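Local coordinates for protein argonaute (Marinitoga piezophila, PDB 5I4A), which uses short 5'-hydroxyl RNA guides to bind complementary single-stranded DNA or RNA and cleave the target, preferring manganese for DNA cleavage, at residues P388-F393 against E635-I640; N460-A465 against N627-T632; A464-T469 against L619-H624. All coordinates share one frame; numbering follows the deposited sequence.

Interaction 1 of 3, residues P388-F393 against E635-I640. With nucleotides of chain B.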
loop_
_atom_site.group_PDB
_atom_site.type_symbol
_atom_site.label_atom_id
_atom_site.label_comp_id
_atom_site.label_asym_id
_atom_site.label_seq_id
_atom_site.Cartn_x
_atom_site.Cartn_y
_atom_site.Cartn_z
ATOM N N PRO A 388 -13.394 4.118 18.907
ATOM C CA PRO A 388 -14.044 4.777 20.054
ATOM C C PRO A 388 -13.067 5.400 21.037
ATOM O O PRO A 388 -13.312 6.510 21.526
ATOM C CB PRO A 388 -14.845 3.637 20.698
ATOM C CG PRO A 388 -15.099 2.684 19.597
ATOM C CD PRO A 388 -13.878 2.734 18.734
ATOM N N LEU A 389 -11.960 4.716 21.335
ATOM C CA LEU A 389 -10.982 5.258 22.273
ATOM C C LEU A 389 -10.463 6.611 21.801
ATOM O O LEU A 389 -10.422 7.577 22.571
ATOM C CB LEU A 389 -9.832 4.266 22.453
ATOM C CG LEU A 389 -8.659 4.716 23.327
ATOM C CD1 LEU A 389 -9.133 5.050 24.732
ATOM C CD2 LEU A 389 -7.581 3.644 23.361
ATOM N N VAL A 390 -10.071 6.700 20.527
ATOM C CA VAL A 390 -9.628 7.975 19.970
ATOM C C VAL A 390 -10.779 8.971 19.933
ATOM O O VAL A 390 -10.613 10.152 20.266
ATOM C CB VAL A 390 -9.032 7.754 18.568
ATOM C CG1 VAL A 390 -8.467 9.054 18.010
ATOM C CG2 VAL A 390 -7.979 6.663 18.602
ATOM N N ARG A 391 -11.965 8.506 19.538
ATOM C CA ARG A 391 -13.107 9.391 19.327
ATOM C C ARG A 391 -13.583 10.024 20.630
ATOM O O ARG A 391 -13.954 11.202 20.655
ATOM C CB ARG A 391 -14.227 8.593 18.659
ATOM C CG ARG A 391 -15.551 9.293 18.433
ATOM C CD ARG A 391 -16.359 8.449 17.452
ATOM N NE ARG A 391 -17.800 8.653 17.530
ATOM C CZ ARG A 391 -18.671 8.101 16.689
ATOM N NH1 ARG A 391 -18.243 7.320 15.704
ATOM N NH2 ARG A 391 -19.969 8.332 16.828
ATOM N N ASN A 392 -13.568 9.264 21.725
ATOM C CA ASN A 392 -14.121 9.721 22.993
ATOM C C ASN A 392 -13.079 10.321 23.925
ATOM O O ASN A 392 -13.450 10.909 24.948
ATOM C CB ASN A 392 -14.825 8.563 23.701
ATOM C CG ASN A 392 -15.863 7.902 22.825
ATOM O OD1 ASN A 392 -16.538 8.567 22.040
ATOM N ND2 ASN A 392 -15.988 6.585 22.943
ATOM N N PHE A 393 -11.797 10.192 23.602
ATOM C CA PHE A 393 -10.757 10.666 24.493
ATOM C C PHE A 393 -10.733 12.193 24.525
ATOM O O PHE A 393 -11.050 12.846 23.526
ATOM C CB PHE A 393 -9.400 10.135 24.053
ATOM C CG PHE A 393 -8.508 9.772 25.191
ATOM C CD1 PHE A 393 -8.775 8.657 25.967
ATOM C CD2 PHE A 393 -7.406 10.548 25.494
ATOM C CE1 PHE A 393 -7.957 8.322 27.022
ATOM C CE2 PHE A 393 -6.590 10.222 26.547
ATOM C CZ PHE A 393 -6.862 9.106 27.312
ATOM N N GLU A 635 -8.507 6.168 13.915
ATOM C CA GLU A 635 -7.334 5.400 14.311
ATOM C C GLU A 635 -6.039 6.056 13.852
ATOM O O GLU A 635 -5.015 5.950 14.539
ATOM C CB GLU A 635 -7.440 3.981 13.754
ATOM C CG GLU A 635 -6.286 3.066 14.111
ATOM C CD GLU A 635 -6.364 1.740 13.383
ATOM O OE1 GLU A 635 -5.302 1.194 13.015
ATOM O OE2 GLU A 635 -7.493 1.247 13.174
ATOM N N TRP A 636 -6.062 6.753 12.713
ATOM C CA TRP A 636 -4.844 7.359 12.186
ATOM C C TRP A 636 -4.264 8.406 13.126
ATOM O O TRP A 636 -3.072 8.719 13.023
ATOM C CB TRP A 636 -5.110 7.981 10.813
ATOM C CG TRP A 636 -6.090 9.123 10.826
ATOM C CD1 TRP A 636 -7.418 9.068 10.514
ATOM C CD2 TRP A 636 -5.813 10.494 11.154
ATOM N NE1 TRP A 636 -7.986 10.316 10.631
ATOM C CE2 TRP A 636 -7.021 11.207 11.020
ATOM C CE3 TRP A 636 -4.661 11.185 11.545
ATOM C CZ2 TRP A 636 -7.111 12.576 11.268
ATOM C CZ3 TRP A 636 -4.753 12.544 11.791
ATOM C CH2 TRP A 636 -5.969 13.224 11.650
ATOM N N LYS A 637 -5.075 8.955 14.034
ATOM C CA LYS A 637 -4.569 9.926 14.995
ATOM C C LYS A 637 -3.545 9.315 15.941
ATOM O O LYS A 637 -2.781 10.054 16.571
ATOM C CB LYS A 637 -5.722 10.529 15.801
ATOM C CG LYS A 637 -6.431 11.703 15.136
ATOM C CD LYS A 637 -7.323 12.423 16.142
ATOM C CE LYS A 637 -7.686 13.829 15.680
ATOM N NZ LYS A 637 -8.761 13.837 14.650
ATOM N N LEU A 638 -3.518 7.988 16.058
ATOM C CA LEU A 638 -2.526 7.313 16.885
ATOM C C LEU A 638 -1.150 7.278 16.239
ATOM O O LEU A 638 -0.157 7.062 16.938
ATOM C CB LEU A 638 -2.969 5.879 17.179
ATOM C CG LEU A 638 -4.336 5.694 17.832
ATOM C CD1 LEU A 638 -4.649 4.214 17.995
ATOM C CD2 LEU A 638 -4.382 6.413 19.171
ATOM N N TYR A 639 -1.071 7.473 14.926
ATOM C CA TYR A 639 0.179 7.334 14.196
ATOM C C TYR A 639 0.685 8.638 13.608
ATOM O O TYR A 639 1.902 8.818 13.488
ATOM C CB TYR A 639 0.018 6.315 13.058
ATOM C CG TYR A 639 -0.822 5.108 13.417
ATOM C CD1 TYR A 639 -0.463 4.272 14.468
ATOM C CD2 TYR A 639 -1.963 4.787 12.688
ATOM C CE1 TYR A 639 -1.222 3.163 14.793
ATOM C CE2 TYR A 639 -2.731 3.679 13.006
ATOM C CZ TYR A 639 -2.353 2.870 14.062
ATOM O OH TYR A 639 -3.108 1.766 14.384
ATOM N N ILE A 640 -0.214 9.541 13.240
ATOM C CA ILE A 640 0.101 10.766 12.516
ATOM C C ILE A 640 -0.039 11.930 13.494
ATOM O O ILE A 640 -1.151 12.209 13.964
ATOM C CB ILE A 640 -0.824 10.942 11.303
ATOM C CG1 ILE A 640 -0.771 9.706 10.399
ATOM C CG2 ILE A 640 -0.475 12.197 10.525
ATOM C CD1 ILE A 640 0.615 9.335 9.927
ATOM O "O5'" U B 1 -0.612 1.986 17.956
ATOM C "C5'" U B 1 -0.639 2.410 19.315
ATOM C "C4'" U B 1 -0.932 1.266 20.257
ATOM O "O4'" U B 1 -2.317 0.857 20.096
ATOM C "C3'" U B 1 -0.082 0.014 20.055
ATOM O "O3'" U B 1 0.239 -0.568 21.318
ATOM C "C2'" U B 1 -1.005 -0.918 19.275
ATOM O "O2'" U B 1 -0.752 -2.293 19.479
ATOM C "C1'" U B 1 -2.385 -0.524 19.799
ATOM N N1 U B 1 -3.446 -0.711 18.802
ATOM C C2 U B 1 -4.537 -1.507 19.099
ATOM O O2 U B 1 -4.677 -2.072 20.171
ATOM N N3 U B 1 -5.464 -1.612 18.088
ATOM C C4 U B 1 -5.403 -1.016 16.839
ATOM O O4 U B 1 -6.310 -1.199 16.027
ATOM C C5 U B 1 -4.242 -0.215 16.613
ATOM C C6 U B 1 -3.329 -0.097 17.579
#
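L638, which packs against V390 across the contact, also lays its CB over one face of the Y639 ring, offset toward the rim. In the plane of that ring, at its edge, sits OE1 of E635, while O5' of U1 of chain B comes up near the plane at the edge, 3.4 Å from Y639 CE1. The W636 ring has K637 CG above one face, again toward its rim. These rings belong to the C-terminal tail that follows the last helix of the RNase H-like PIWI domain, and the tail meets helix 387-392 of the Mid domain, so the contact illustrates how two domains of one lobe share an interface at the start of the guide.

The join itself is apolar and turns on V390. V390 CG1, anti to the backbone N (chi1 -176°), goes to the base of the lysine, 3.8 Å from K637 CB; V390 CG2 takes the other neighbour, with L638 CD2 3.7 Å away. The far end of K637 leads away from the Mid helix. L399, from strand 398-403, touches both V390 and L638, and K421 donates a hydrogen bond to L638 O, so further Mid residues hold the tail.

Beyond L638 the tail turns polar groups, those of Y639 and E635, to the guide. Y639 OH lies 3.2 Å from C5 of U1 of chain B, and K628 makes a cation-pi contact with the Y639 ring. Y639 OH donates to E635 OE1 at 2.6 Å, meeting it on the anti side of the carboxylate and 23° out of its plane.

Interaction 2 of 3, residues N460-A465 against N627-T632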
loop_
_atom_site.group_PDB
_atom_site.type_symbol
_atom_site.label_atom_id
_atom_site.label_comp_id
_atom_site.label_asym_id
_atom_site.label_seq_id
_atom_site.Cartn_x
_atom_site.Cartn_y
_atom_site.Cartn_z
ATOM N N ASN A 460 -13.712 9.104 -2.619
ATOM C CA ASN A 460 -13.023 9.257 -1.343
ATOM C C ASN A 460 -11.706 9.992 -1.579
ATOM O O ASN A 460 -10.888 9.571 -2.411
ATOM C CB ASN A 460 -12.767 7.903 -0.695
ATOM C CG ASN A 460 -14.042 7.230 -0.251
ATOM O OD1 ASN A 460 -14.930 7.880 0.306
ATOM N ND2 ASN A 460 -14.159 5.935 -0.515
ATOM N N LEU A 461 -11.493 11.080 -0.833
ATOM C CA LEU A 461 -10.380 11.997 -1.053
ATOM C C LEU A 461 -9.681 12.316 0.262
ATOM O O LEU A 461 -10.336 12.510 1.290
ATOM C CB LEU A 461 -10.869 13.301 -1.701
ATOM C CG LEU A 461 -9.900 14.487 -1.658
ATOM C CD1 LEU A 461 -8.698 14.234 -2.559
ATOM C CD2 LEU A 461 -10.603 15.777 -2.040
ATOM N N CYS A 462 -8.350 12.374 0.221
ATOM C CA CYS A 462 -7.543 12.829 1.349
ATOM C C CYS A 462 -6.227 13.380 0.818
ATOM O O CYS A 462 -5.604 12.762 -0.051
ATOM C CB CYS A 462 -7.285 11.697 2.349
ATOM S SG CYS A 462 -6.170 12.161 3.703
ATOM N N ILE A 463 -5.817 14.544 1.327
ATOM C CA ILE A 463 -4.567 15.177 0.930
ATOM C C ILE A 463 -3.749 15.496 2.176
ATOM O O ILE A 463 -4.292 15.700 3.267
ATOM C CB ILE A 463 -4.799 16.455 0.085
ATOM C CG1 ILE A 463 -5.111 17.662 0.972
ATOM C CG2 ILE A 463 -5.928 16.243 -0.914
ATOM C CD1 ILE A 463 -3.993 18.690 1.023
ATOM N N ALA A 464 -2.429 15.544 2.003
ATOM C CA ALA A 464 -1.510 15.826 3.096
ATOM C C ALA A 464 -0.318 16.600 2.553
ATOM O O ALA A 464 0.264 16.211 1.536
ATOM C CB ALA A 464 -1.036 14.533 3.770
ATOM N N ALA A 465 0.044 17.686 3.235
ATOM C CA ALA A 465 1.165 18.530 2.841
ATOM C C ALA A 465 2.184 18.599 3.970
ATOM O O ALA A 465 1.817 18.693 5.146
ATOM C CB ALA A 465 0.691 19.941 2.475
ATOM N N ASN A 627 -2.573 8.071 2.697
ATOM C CA ASN A 627 -3.109 6.715 2.751
ATOM C C ASN A 627 -3.630 6.385 4.145
ATOM O O ASN A 627 -4.724 5.826 4.291
ATOM C CB ASN A 627 -2.045 5.699 2.331
ATOM C CG ASN A 627 -1.760 5.723 0.837
ATOM O OD1 ASN A 627 -2.471 6.368 0.065
ATOM N ND2 ASN A 627 -0.727 5.002 0.424
ATOM N N LYS A 628 -2.863 6.731 5.183
ATOM C CA LYS A 628 -3.239 6.363 6.545
ATOM C C LYS A 628 -4.493 7.100 7.002
ATOM O O LYS A 628 -5.391 6.494 7.598
ATOM C CB LYS A 628 -2.080 6.637 7.506
ATOM C CG LYS A 628 -1.116 5.475 7.669
ATOM C CD LYS A 628 -1.821 4.267 8.261
ATOM C CE LYS A 628 -0.862 3.113 8.495
ATOM N NZ LYS A 628 -0.065 3.286 9.740
ATOM N N VAL A 629 -4.574 8.406 6.737
ATOM C CA VAL A 629 -5.729 9.179 7.188
ATOM C C VAL A 629 -6.989 8.760 6.438
ATOM O O VAL A 629 -8.085 8.729 7.008
ATOM C CB VAL A 629 -5.452 10.687 7.049
ATOM C CG1 VAL A 629 -6.704 11.494 7.359
ATOM C CG2 VAL A 629 -4.319 11.096 7.979
ATOM N N ALA A 630 -6.855 8.419 5.156
ATOM C CA ALA A 630 -8.010 7.960 4.392
ATOM C C ALA A 630 -8.495 6.589 4.843
ATOM O O ALA A 630 -9.649 6.233 4.580
ATOM C CB ALA A 630 -7.674 7.921 2.900
ATOM N N LEU A 631 -7.651 5.825 5.535
ATOM C CA LEU A 631 -7.976 4.441 5.852
ATOM C C LEU A 631 -8.969 4.319 7.009
ATOM O O LEU A 631 -9.754 3.363 7.037
ATOM C CB LEU A 631 -6.685 3.677 6.159
ATOM C CG LEU A 631 -6.623 2.188 5.812
ATOM C CD1 LEU A 631 -5.195 1.782 5.498
ATOM C CD2 LEU A 631 -7.169 1.348 6.953
ATOM N N THR A 632 -8.963 5.256 7.960
ATOM C CA THR A 632 -9.800 5.157 9.149
ATOM C C THR A 632 -10.378 6.523 9.498
ATOM O O THR A 632 -9.912 7.562 9.025
ATOM C CB THR A 632 -9.024 4.611 10.361
ATOM O OG1 THR A 632 -7.908 5.468 10.636
ATOM C CG2 THR A 632 -8.518 3.195 10.101
#
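Strand 458-466 passes helix 621-631 with the CA atoms of C462 and A630 5.8 Å apart, the nearest pair between 460-465 and 627-632, and no hydrogen bond joins these two segments. C462 alone bridges the gap from the strand, and it uses two atoms for two successive helix residues. C462 SG, swung anti to the backbone N (chi1 175°), reaches the first of them, lying 3.7 Å from V629 CB and almost as near V629 CG1. C462 CB faces the second, 3.8 Å from A630 CB. The small methyl of A630 and the branch point of V629 thus receive the cysteine side by side.

The place matters because N627, one turn before A630, is an inferred active-site residue and a probable manganese ligand, and the side chain of A630 lies about 4 Å from that of D449, which by similarity to relatives probably binds the same manganese as N627. The contact thus lies where the helix packs on the sheet of the RNase H fold, beside the inferred catalytic centre.

Within the sheet, C462 is hydrogen-bonded through its backbone to D449 of strand 443-452, while L461 and I463 turn to the other face, against helix 485-507. On the helix side V629 also touches I475 of strand 472-482 and W636 of the tail, and its carbonyl accepts a hydrogen bond from K477.

Interaction 3 of 3, residues A464-T469 against L619-H624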
loop_
_atom_site.group_PDB
_atom_site.type_symbol
_atom_site.label_atom_id
_atom_site.label_comp_id
_atom_site.label_asym_id
_atom_site.label_seq_id
_atom_site.Cartn_x
_atom_site.Cartn_y
_atom_site.Cartn_z
ATOM N N ALA A 464 -2.429 15.544 2.003
ATOM C CA ALA A 464 -1.510 15.826 3.096
ATOM C C ALA A 464 -0.318 16.600 2.553
ATOM O O ALA A 464 0.264 16.211 1.536
ATOM C CB ALA A 464 -1.036 14.533 3.770
ATOM N N ALA A 465 0.044 17.686 3.235
ATOM C CA ALA A 465 1.165 18.530 2.841
ATOM C C ALA A 465 2.184 18.599 3.970
ATOM O O ALA A 465 1.817 18.693 5.146
ATOM C CB ALA A 465 0.691 19.941 2.475
ATOM N N VAL A 466 3.470 18.541 3.608
ATOM C CA VAL A 466 4.564 18.610 4.570
ATOM C C VAL A 466 5.666 19.500 4.008
ATOM O O VAL A 466 5.714 19.790 2.811
ATOM C CB VAL A 466 5.152 17.221 4.920
ATOM C CG1 VAL A 466 4.055 16.230 5.301
ATOM C CG2 VAL A 466 5.990 16.689 3.767
ATOM N N ASP A 467 6.570 19.923 4.893
ATOM C CA ASP A 467 7.716 20.724 4.495
ATOM C C ASP A 467 8.966 19.847 4.426
ATOM O O ASP A 467 8.909 18.623 4.584
ATOM C CB ASP A 467 7.890 21.928 5.437
ATOM C CG ASP A 467 8.260 21.538 6.869
ATOM O OD1 ASP A 467 8.740 20.413 7.119
ATOM O OD2 ASP A 467 8.087 22.395 7.763
ATOM N N ASN A 468 10.119 20.485 4.204
ATOM C CA ASN A 468 11.371 19.757 4.028
ATOM C C ASN A 468 11.832 19.059 5.300
ATOM O O ASN A 468 12.672 18.156 5.225
ATOM C CB ASN A 468 12.462 20.713 3.547
ATOM C CG ASN A 468 12.911 21.673 4.630
ATOM O OD1 ASN A 468 12.124 22.477 5.130
ATOM N ND2 ASN A 468 14.183 21.596 4.997
ATOM N N THR A 469 11.313 19.457 6.460
ATOM C CA THR A 469 11.698 18.868 7.734
ATOM C C THR A 469 10.780 17.737 8.171
ATOM O O THR A 469 11.055 17.094 9.190
ATOM C CB THR A 469 11.712 19.938 8.831
ATOM O OG1 THR A 469 10.374 20.390 9.071
ATOM C CG2 THR A 469 12.566 21.121 8.410
ATOM N N LEU A 619 6.704 4.644 1.573
ATOM C CA LEU A 619 6.197 5.668 0.679
ATOM C C LEU A 619 6.642 7.047 1.148
ATOM O O LEU A 619 6.980 7.234 2.321
ATOM C CB LEU A 619 4.665 5.612 0.622
ATOM C CG LEU A 619 4.103 4.288 0.099
ATOM C CD1 LEU A 619 2.594 4.216 0.282
ATOM C CD2 LEU A 619 4.481 4.103 -1.359
ATOM N N PRO A 620 6.667 8.039 0.254
ATOM C CA PRO A 620 6.963 9.406 0.693
ATOM C C PRO A 620 5.981 9.830 1.772
ATOM O O PRO A 620 4.794 9.507 1.711
ATOM C CB PRO A 620 6.803 10.240 -0.585
ATOM C CG PRO A 620 6.009 9.381 -1.518
ATOM C CD PRO A 620 6.398 7.976 -1.193
ATOM N N TYR A 621 6.501 10.535 2.775
ATOM C CA TYR A 621 5.718 10.852 3.968
ATOM C C TYR A 621 4.366 11.492 3.668
ATOM O O TYR A 621 3.367 11.051 4.261
ATOM C CB TYR A 621 6.565 11.732 4.899
ATOM C CG TYR A 621 6.038 11.861 6.312
ATOM C CD1 TYR A 621 5.541 10.758 6.999
ATOM C CD2 TYR A 621 6.058 13.085 6.967
ATOM C CE1 TYR A 621 5.064 10.880 8.293
ATOM C CE2 TYR A 621 5.590 13.215 8.255
ATOM C CZ TYR A 621 5.094 12.112 8.917
ATOM O OH TYR A 621 4.628 12.250 10.203
ATOM N N PRO A 622 4.242 12.486 2.775
ATOM C CA PRO A 622 2.894 13.000 2.468
ATOM C C PRO A 622 1.941 11.933 1.953
ATOM O O PRO A 622 0.760 11.935 2.322
ATOM C CB PRO A 622 3.164 14.088 1.418
ATOM C CG PRO A 622 4.529 13.805 0.892
ATOM C CD PRO A 622 5.282 13.237 2.048
ATOM N N LEU A 623 2.421 11.015 1.110
ATOM C CA LEU A 623 1.569 9.926 0.640
ATOM C C LEU A 623 1.283 8.931 1.752
ATOM O O LEU A 623 0.168 8.403 1.849
ATOM C CB LEU A 623 2.221 9.216 -0.545
ATOM C CG LEU A 623 1.932 9.758 -1.941
ATOM C CD1 LEU A 623 2.386 8.743 -2.965
ATOM C CD2 LEU A 623 0.454 10.061 -2.102
ATOM N N HIS A 624 2.286 8.640 2.583
ATOM C CA HIS A 624 2.065 7.775 3.738
ATOM C C HIS A 624 0.955 8.322 4.625
ATOM O O HIS A 624 0.080 7.573 5.078
ATOM C CB HIS A 624 3.360 7.627 4.532
ATOM C CG HIS A 624 3.207 6.836 5.793
ATOM N ND1 HIS A 624 3.319 5.463 5.828
ATOM C CD2 HIS A 624 2.937 7.226 7.061
ATOM C CE1 HIS A 624 3.130 5.040 7.065
ATOM N NE2 HIS A 624 2.896 6.090 7.833
#
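A464 and P622 meet with each giving a side-chain carbon to the other's carbonyl: A464 CB lies 3.5 Å from P622 O, and P622 CB lies 3.6 Å from A464 O. This is the first turn of helix 621-631 settling on the end of strand 458-466 in the RNase H fold of the PIWI domain. Two residues after A464, V466 adds both of its methyls. V466 CG2 sits 3.9 Å from P622 CD, and V466 CG1, anti to the carbonyl carbon (chi1 -50°), points to Y621, whose CD2 is 4.1 Å distant. The valine crosses both the proline and the tyrosine at about a right angle, and the whole first shell is buried and held by packing alone.

A second shell fixes each side. The strand is tied to its sheet by backbone hydrogen bonds between A464 and G447 and between V466 and Y445, with G447 and Y445 both on strand 443-452. P622 also rests on L517 of strand 513-519, and the Y621 ring meets that of Y617 with the planes some 15° apart. P620 occupies the N-cap position, and its carbonyl takes the amide of H624, closing the first turn.

Past V466 the chain leaves the sheet for the loop leading to strand 472-482, and D467 organises it. OD2 forms a salt bridge with K506, whereas OD1 accepts from T469 N in an Asx turn. The hydroxyl of T469 comes to that oxygen from the same face of the carboxylate, with T469 OG1 2.5 Å from D467 OD1.

Interactions 2 and 3, which begin on the same strand, both lie inside the chain loop closed by interaction 1: 388-393 comes first, the strand residues next, then helix 621-631, and the tail 635-640 last. Interactions 2 and 3 have centres 12 Å apart and share A464 and A465; together they lay successive parts of helix 621-631 along strand 458-466 within the PIWI domain. The centre of interaction 1, at the Mid boundary, lies about 15 Å from that of interaction 2 and about 20 Å from that of interaction 3. W636 links it to interaction 2, packing on K628 and V629. One C-terminal segment therefore packs first on the sheet, passes the inferred catalytic N627 and ends beside the nucleotide at the guide's 5' end.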